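Local coordinates for protein cycloalternan-forming enzyme (Listeria monocytogenes serovar 1/2a, PDB 5F7U) that belongs to glycoside hydrolase family 31, as a multidomain carbohydrate-active enzyme whose TIM barrel is flanked by several beta-sheet domains, at residues 47-52 against 98-103; 799-804 against 834-839; 825-830 against 875-880. The protein carries 1 engineered substitution. One frame throughout, in Å; residues are numbered along the deposited sequence. Where two conformers were deposited one is given.

Contact 1: 47-52 against 98-103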
# COMPACT_ATOMS: atom_id res chain seq x y z
N ASN A 47 7.87 24.41 51.55
CA ASN A 47 6.85 24.28 52.60
C ASN A 47 5.92 25.50 52.56
O ASN A 47 6.32 26.59 52.15
CB ASN A 47 7.50 24.14 54.00
CG ASN A 47 8.13 22.77 54.23
OD1 ASN A 47 7.57 21.73 53.87
ND2 ASN A 47 9.31 22.77 54.85
N GLY A 48 4.67 25.31 52.98
CA GLY A 48 3.75 26.44 53.10
C GLY A 48 3.09 26.83 51.79
O GLY A 48 2.55 27.92 51.67
N GLN A 49 3.16 25.94 50.80
CA GLN A 49 2.43 26.14 49.55
C GLN A 49 1.00 25.66 49.70
O GLN A 49 0.76 24.62 50.30
CB GLN A 49 3.11 25.40 48.40
CG GLN A 49 4.47 25.98 48.04
CD GLN A 49 4.99 25.53 46.68
OE1 GLN A 49 4.54 24.53 46.11
NE2 GLN A 49 5.96 26.28 46.16
N ASP A 50 0.07 26.45 49.17
CA ASP A 50 -1.34 26.07 49.06
C ASP A 50 -1.74 26.08 47.60
O ASP A 50 -1.34 26.98 46.86
CB ASP A 50 -2.23 27.05 49.82
CG ASP A 50 -1.90 27.13 51.28
OD1 ASP A 50 -1.86 26.07 51.96
OD2 ASP A 50 -1.68 28.25 51.77
N VAL A 51 -2.50 25.06 47.20
CA VAL A 51 -3.05 24.98 45.85
C VAL A 51 -4.53 24.70 45.98
O VAL A 51 -4.95 23.83 46.76
CB VAL A 51 -2.35 23.89 44.99
CG1 VAL A 51 -3.01 23.74 43.62
CG2 VAL A 51 -0.88 24.25 44.80
N TRP A 52 -5.32 25.47 45.25
CA TRP A 52 -6.76 25.36 45.34
C TRP A 52 -7.42 25.71 44.01
O TRP A 52 -6.76 26.21 43.08
CB TRP A 52 -7.32 26.22 46.48
CG TRP A 52 -7.28 27.69 46.23
CD1 TRP A 52 -8.32 28.47 45.78
CD2 TRP A 52 -6.17 28.58 46.42
NE1 TRP A 52 -7.92 29.79 45.68
CE2 TRP A 52 -6.61 29.88 46.07
CE3 TRP A 52 -4.85 28.40 46.86
CZ2 TRP A 52 -5.77 31.01 46.14
CZ3 TRP A 52 -4.00 29.52 46.92
CH2 TRP A 52 -4.48 30.81 46.56
N GLY A 98 -2.13 28.80 42.96
CA GLY A 98 -1.12 28.46 43.97
C GLY A 98 -0.53 29.70 44.60
O GLY A 98 -0.37 30.71 43.93
N SER A 99 -0.25 29.62 45.90
CA SER A 99 0.52 30.65 46.59
C SER A 99 1.27 30.06 47.78
O SER A 99 0.90 28.99 48.27
CB SER A 99 -0.37 31.80 47.06
OG SER A 99 -1.38 31.33 47.91
N THR A 100 2.31 30.76 48.21
CA THR A 100 3.13 30.32 49.34
C THR A 100 2.96 31.32 50.47
O THR A 100 3.07 32.53 50.26
CB THR A 100 4.62 30.17 48.92
OG1 THR A 100 4.71 29.32 47.78
CG2 THR A 100 5.46 29.58 50.06
N ASN A 101 2.65 30.79 51.66
CA ASN A 101 2.45 31.60 52.88
C ASN A 101 1.56 32.83 52.70
O ASN A 101 1.90 33.93 53.15
CB ASN A 101 3.81 32.00 53.52
CG ASN A 101 4.72 30.81 53.79
OD1 ASN A 101 4.32 29.81 54.38
ND2 ASN A 101 5.99 30.93 53.38
N GLY A 102 0.42 32.65 52.03
CA GLY A 102 -0.55 33.74 51.79
C GLY A 102 -0.15 34.85 50.83
O GLY A 102 -0.83 35.89 50.78
N GLY A 103 0.92 34.65 50.06
CA GLY A 103 1.44 35.66 49.14
C GLY A 103 0.77 35.70 47.77
O GLY A 103 -0.34 35.19 47.59
O HOH W 1 -0.55 30.55 50.53
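Trp52 lays the edge of its six-membered ring against Ser99 of the neighbouring strand, with CZ3 of Trp52 3.3 Å from Ser99 OG and the hydroxyl oxygen near the ring plane. Both torsions contribute: CG of Trp52 sits between its backbone N and carbonyl carbon (chi1 72°), and OG of Ser99 takes the same crowded position (chi1 58°). The indole N-H is used elsewhere, on Glu54. Ser99 OG also meets a water at 2.9 Å, and this water donates to Asp50 OD2 and accepts from Gly102 N, each at 2.8 Å. One water thus ties both strands to the turn on the face that carries Asp50 and Ser99.

The backbones run antiparallel, their axes 162° apart. Asp50 and Ser99 form a hydrogen-bonded pair: Asp50 N to Ser99 O is 2.8 Å and Ser99 N to Asp50 O is 3.0 Å, both donors lying nearly along the C=O axis. Beyond them Asn101 N reaches Gly48 O at 2.9 Å, from above the carbonyl plane, just where strand 91-100 gives way to a type I' turn over Thr100 to Gly103. Val51 points from the other face onto Ile40, Thr42 and Trp79 of strands 36-43 and 76-84, an arrangement consistent with the immunoglobulin-like beta sandwich of the E-set clan, to which the N-terminal family belongs.

On that second face Gln49 and Thr100 form a non-hydrogen-bonded pair and meet at a slant, Gln49 CG lying 3.4 Å from Thr100 OG1. Their polar ends converge on Glu46, whose OE1 is hydrogen-bonded to both Thr100 OG1 and Gln49 NE2, while Gln49 OE1 bonds to Thr42. The methyl CG2 of Thr100 turns toward the carbonyl oxygens of Asn47 and Gly48.

Contact 2: 799-804 against 834-839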
# COMPACT_ATOMS: atom_id res chain seq x y z
N GLY A 799 -4.32 -16.74 -18.95
CA GLY A 799 -4.80 -15.68 -19.84
C GLY A 799 -3.93 -14.44 -19.80
O GLY A 799 -4.14 -13.54 -20.62
N ALA A 800 -2.93 -14.41 -18.91
CA ALA A 800 -2.05 -13.23 -18.77
C ALA A 800 -1.37 -12.84 -20.07
O ALA A 800 -0.91 -13.70 -20.83
CB ALA A 800 -1.00 -13.47 -17.69
N ILE A 801 -1.32 -11.54 -20.31
CA ILE A 801 -0.55 -10.92 -21.40
C ILE A 801 0.34 -9.90 -20.70
O ILE A 801 -0.15 -8.92 -20.14
CB ILE A 801 -1.46 -10.23 -22.46
CG1 ILE A 801 -2.42 -11.26 -23.09
CG2 ILE A 801 -0.59 -9.56 -23.53
CD1 ILE A 801 -3.71 -10.68 -23.65
N ILE A 802 1.65 -10.18 -20.68
CA ILE A 802 2.60 -9.40 -19.87
C ILE A 802 3.63 -8.73 -20.77
O ILE A 802 4.48 -9.41 -21.33
CB ILE A 802 3.30 -10.30 -18.82
CG1 ILE A 802 2.25 -10.94 -17.89
CG2 ILE A 802 4.34 -9.51 -18.02
CD1 ILE A 802 2.76 -12.20 -17.19
N PRO A 803 3.58 -7.38 -20.90
CA PRO A 803 4.58 -6.68 -21.72
C PRO A 803 5.92 -6.62 -21.01
O PRO A 803 5.97 -6.43 -19.77
CB PRO A 803 4.02 -5.27 -21.87
CG PRO A 803 3.14 -5.09 -20.67
CD PRO A 803 2.61 -6.45 -20.28
N MET A 804 6.99 -6.80 -21.77
CA MET A 804 8.33 -6.88 -21.22
C MET A 804 9.33 -6.17 -22.13
O MET A 804 9.12 -6.05 -23.33
CB MET A 804 8.76 -8.33 -21.01
CG MET A 804 7.82 -9.18 -20.16
SD MET A 804 8.44 -10.86 -19.99
CE MET A 804 8.43 -11.45 -21.67
N GLY A 834 -8.55 -19.32 -23.09
CA GLY A 834 -9.74 -18.69 -23.68
C GLY A 834 -9.38 -17.37 -24.35
O GLY A 834 -8.30 -17.24 -24.94
N ASP A 835 -10.30 -16.40 -24.25
CA ASP A 835 -10.10 -15.09 -24.87
C ASP A 835 -9.67 -14.12 -23.81
O ASP A 835 -10.35 -13.96 -22.80
CB ASP A 835 -11.39 -14.58 -25.53
CG ASP A 835 -11.74 -15.36 -26.79
OD1 ASP A 835 -10.89 -16.10 -27.32
OD2 ASP A 835 -12.89 -15.20 -27.26
N SER A 836 -8.50 -13.52 -24.01
CA SER A 836 -8.03 -12.51 -23.09
C SER A 836 -7.60 -11.26 -23.82
O SER A 836 -7.31 -11.28 -25.03
CB SER A 836 -6.96 -13.07 -22.13
OG SER A 836 -5.90 -13.68 -22.82
N GLU A 837 -7.63 -10.14 -23.10
CA GLU A 837 -7.32 -8.85 -23.70
C GLU A 837 -6.51 -8.05 -22.71
O GLU A 837 -6.61 -8.25 -21.49
CB GLU A 837 -8.58 -8.11 -24.14
CG GLU A 837 -9.51 -7.66 -23.02
CD GLU A 837 -10.88 -7.17 -23.49
OE1 GLU A 837 -11.02 -6.67 -24.64
OE2 GLU A 837 -11.85 -7.29 -22.70
N TYR A 838 -5.69 -7.15 -23.24
CA TYR A 838 -4.85 -6.33 -22.39
C TYR A 838 -4.62 -4.98 -23.06
O TYR A 838 -4.38 -4.93 -24.26
CB TYR A 838 -3.53 -7.04 -22.17
CG TYR A 838 -2.51 -6.29 -21.33
CD1 TYR A 838 -2.63 -6.24 -19.94
CD2 TYR A 838 -1.39 -5.69 -21.93
CE1 TYR A 838 -1.68 -5.59 -19.16
CE2 TYR A 838 -0.43 -5.04 -21.15
CZ TYR A 838 -0.59 -4.98 -19.77
OH TYR A 838 0.37 -4.37 -18.99
N SER A 839 -4.72 -3.92 -22.28
CA SER A 839 -4.44 -2.57 -22.77
C SER A 839 -3.08 -2.16 -22.26
O SER A 839 -2.92 -1.89 -21.06
CB SER A 839 -5.51 -1.59 -22.27
OG SER A 839 -5.56 -0.42 -23.07
O HOH W 2 -4.84 -10.75 -20.03
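Ser836 makes the first contact of its strand with 799-804. Its OG stands between the backbone N and the carbonyl carbon (chi1 54°) and donates to Gly799 O at 2.8 Å, in the carbonyl plane and on a lone pair. A water 2.9 Å from Gly799 O can donate to the same oxygen. Glu837 follows, its CB leaving the backbone away from 799-804; its carbonyl oxygen is at most a weak acceptor for that water, and its backbone lies beside the CD1 tip of Ile801.

Tyr838 then turns back toward the other strand, CG anti to the backbone N (chi1 179°). Its CB packs on Ile801 CB at 3.8 Å, the two side chains running antiparallel alongside each other. The ring slips beneath the Ile801 carbonyl, whose oxygen stands 3.5 Å above the ring plane, over its centre. Farther out, Pro803 crosses the phenol at about a right angle, with Pro803 CD 3.5 Å from Tyr838 CE2.

No beta bridge joins the strands: their axes come no closer than 7.9 Å and their directions differ by 35°. Each is an edge strand of a different sheet, and the contact brings these two edges together beside helix 702-715. The chemistry is therefore that of side chains bridging two sheets: one directional serine bond at one end, and at the other, apolar contacts and a carbonyl oxygen placed over a ring, neither of which is a hydrogen bond.

Contact 3: 825-830 against 875-880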
# COMPACT_ATOMS: atom_id res chain seq x y z
N ASN A 825 14.10 -5.02 -26.86
CA ASN A 825 13.12 -5.87 -27.55
C ASN A 825 11.78 -5.86 -26.81
O ASN A 825 11.64 -6.50 -25.75
CB ASN A 825 13.61 -7.31 -27.69
CG ASN A 825 14.89 -7.42 -28.50
OD1 ASN A 825 15.05 -6.75 -29.52
ND2 ASN A 825 15.78 -8.30 -28.07
N LEU A 826 10.81 -5.12 -27.34
CA LEU A 826 9.48 -5.10 -26.71
C LEU A 826 8.85 -6.47 -26.95
O LEU A 826 8.77 -6.93 -28.10
CB LEU A 826 8.62 -3.99 -27.28
CG LEU A 826 7.17 -3.86 -26.84
CD1 LEU A 826 7.08 -3.53 -25.36
CD2 LEU A 826 6.54 -2.76 -27.68
N THR A 827 8.42 -7.09 -25.85
CA THR A 827 8.05 -8.50 -25.81
C THR A 827 6.73 -8.65 -25.06
O THR A 827 6.50 -7.90 -24.12
CB THR A 827 9.16 -9.34 -25.15
OG1 THR A 827 10.38 -9.17 -25.88
CG2 THR A 827 8.83 -10.84 -25.11
N PHE A 828 5.87 -9.58 -25.48
CA PHE A 828 4.66 -9.87 -24.72
C PHE A 828 4.64 -11.35 -24.39
O PHE A 828 4.56 -12.18 -25.31
CB PHE A 828 3.38 -9.48 -25.49
CG PHE A 828 3.27 -8.01 -25.75
CD1 PHE A 828 3.90 -7.45 -26.87
CD2 PHE A 828 2.55 -7.18 -24.88
CE1 PHE A 828 3.83 -6.07 -27.10
CE2 PHE A 828 2.45 -5.81 -25.13
CZ PHE A 828 3.11 -5.26 -26.23
N ARG A 829 4.71 -11.65 -23.10
CA ARG A 829 4.61 -13.01 -22.59
C ARG A 829 3.12 -13.34 -22.44
O ARG A 829 2.38 -12.58 -21.82
CB ARG A 829 5.34 -13.10 -21.24
CG ARG A 829 5.31 -14.45 -20.54
CD ARG A 829 6.14 -15.53 -21.24
NE ARG A 829 7.59 -15.33 -21.16
CZ ARG A 829 8.34 -15.65 -20.11
NH1 ARG A 829 9.67 -15.47 -20.19
NH2 ARG A 829 7.80 -16.16 -19.01
N VAL A 830 2.70 -14.47 -23.01
CA VAL A 830 1.30 -14.84 -23.13
C VAL A 830 1.09 -16.25 -22.60
O VAL A 830 1.79 -17.17 -23.02
CB VAL A 830 0.82 -14.76 -24.62
CG1 VAL A 830 -0.63 -15.22 -24.76
CG2 VAL A 830 0.96 -13.32 -25.14
N THR A 875 7.95 -8.93 -30.07
CA THR A 875 8.17 -10.36 -29.95
C THR A 875 7.12 -10.93 -29.00
O THR A 875 7.04 -10.51 -27.84
CB THR A 875 9.58 -10.69 -29.42
OG1 THR A 875 10.58 -10.14 -30.29
CG2 THR A 875 9.79 -12.21 -29.31
N MET A 876 6.31 -11.87 -29.47
CA MET A 876 5.45 -12.63 -28.57
C MET A 876 6.26 -13.79 -27.99
O MET A 876 7.03 -14.44 -28.71
CB MET A 876 4.23 -13.21 -29.30
CG MET A 876 3.38 -12.24 -30.10
SD MET A 876 2.71 -10.83 -29.18
CE MET A 876 1.69 -11.64 -27.96
N GLN A 877 6.07 -14.06 -26.70
CA GLN A 877 6.52 -15.33 -26.13
C GLN A 877 5.30 -16.08 -25.63
O GLN A 877 4.77 -15.78 -24.55
CB GLN A 877 7.52 -15.14 -24.98
CG GLN A 877 8.87 -14.54 -25.38
CD GLN A 877 9.84 -14.47 -24.22
OE1 GLN A 877 9.45 -14.37 -23.05
NE2 GLN A 877 11.14 -14.51 -24.54
N VAL A 878 4.85 -17.04 -26.42
CA VAL A 878 3.59 -17.75 -26.14
C VAL A 878 3.89 -19.09 -25.48
O VAL A 878 4.60 -19.92 -26.05
CB VAL A 878 2.77 -17.96 -27.44
CG1 VAL A 878 1.38 -18.52 -27.13
CG2 VAL A 878 2.65 -16.68 -28.25
N PHE A 879 3.27 -19.33 -24.32
CA PHE A 879 3.41 -20.60 -23.59
C PHE A 879 2.60 -21.65 -24.35
O PHE A 879 1.37 -21.55 -24.44
CB PHE A 879 2.89 -20.42 -22.16
CG PHE A 879 3.23 -21.54 -21.20
CD1 PHE A 879 4.55 -21.94 -20.97
CD2 PHE A 879 2.20 -22.15 -20.45
CE1 PHE A 879 4.85 -22.95 -20.04
CE2 PHE A 879 2.49 -23.16 -19.54
CZ PHE A 879 3.81 -23.55 -19.32
N SER A 880 3.29 -22.62 -24.96
CA SER A 880 2.63 -23.65 -25.79
C SER A 880 3.63 -24.68 -26.22
O SER A 880 4.83 -24.49 -26.04
CB SER A 880 2.01 -23.03 -27.06
OG SER A 880 3.02 -22.73 -28.03
O HOH W 3 10.76 -7.36 -30.01
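Gln877 rises from its strand with CG anti to the carbonyl carbon and the rest of the chain extended. Its CB lies 3.8 Å from Arg829 NE, and its CG touches the methyl of Thr827, with Gln877 CG 3.7 Å from Thr827 CG2. CD stays beside that methyl. At the tip, OE1 is gripped side-on by the guanidinium of Arg829: NE of Arg829 is 2.8 Å from Gln877 OE1 and in line with a lone pair, whereas NH1 of Arg829, at 3.1 Å from the same OE1, comes from above the amide plane. The two flat groups are 27° apart. NE2 is held by the carbonyl oxygen of Tyr810, so both ends of the amide are fixed and its rotation is settled.

The opposite face is apolar. Met876, bent at chi2 and chi3, brings CE to within 3.4 Å of Val830 CG2, a close approach for two carbons, and its sulfur lies obliquely 5.3 Å from the centroid of the Phe828 ring, a Met-aromatic contact.

Five backbone hydrogen bonds, from Thr875 N to Leu826 O through to Phe879 N to Val830 O, make this a parallel ladder, with the axes 22° apart. Phe828 and Val830 pack on strand 848-857 of a second sheet, which the chain visits between the two segments without forming a helix. A parallel pair whose connection passes through the facing sheet is a crossover found in beta sandwiches, consistent with the two sheets packed here.

Overall arrangement
Contacts 2 and 3 are neighbours, their centres about 10 Å apart. Strands 801-806 and 825-830 lie side by side in one sheet: Met804 N is 2.6 Å from Thr827 O and Ile802 N is 2.8 Å from Arg829 O, both probable hydrogen bonds, while Met804 CE packs 3.4 Å from Gln877 OE1. Their segments alternate along the chain. Contact 1 lies across the chain's centre, about 81 and 86 Å from them between centres. Bound ligands are near but not adjacent: the Gln49 side chain is about 10 Å from a glucose, that of Phe879 about 9 Å from another, and that of Leu826 about 7 Å from a magnesium ion.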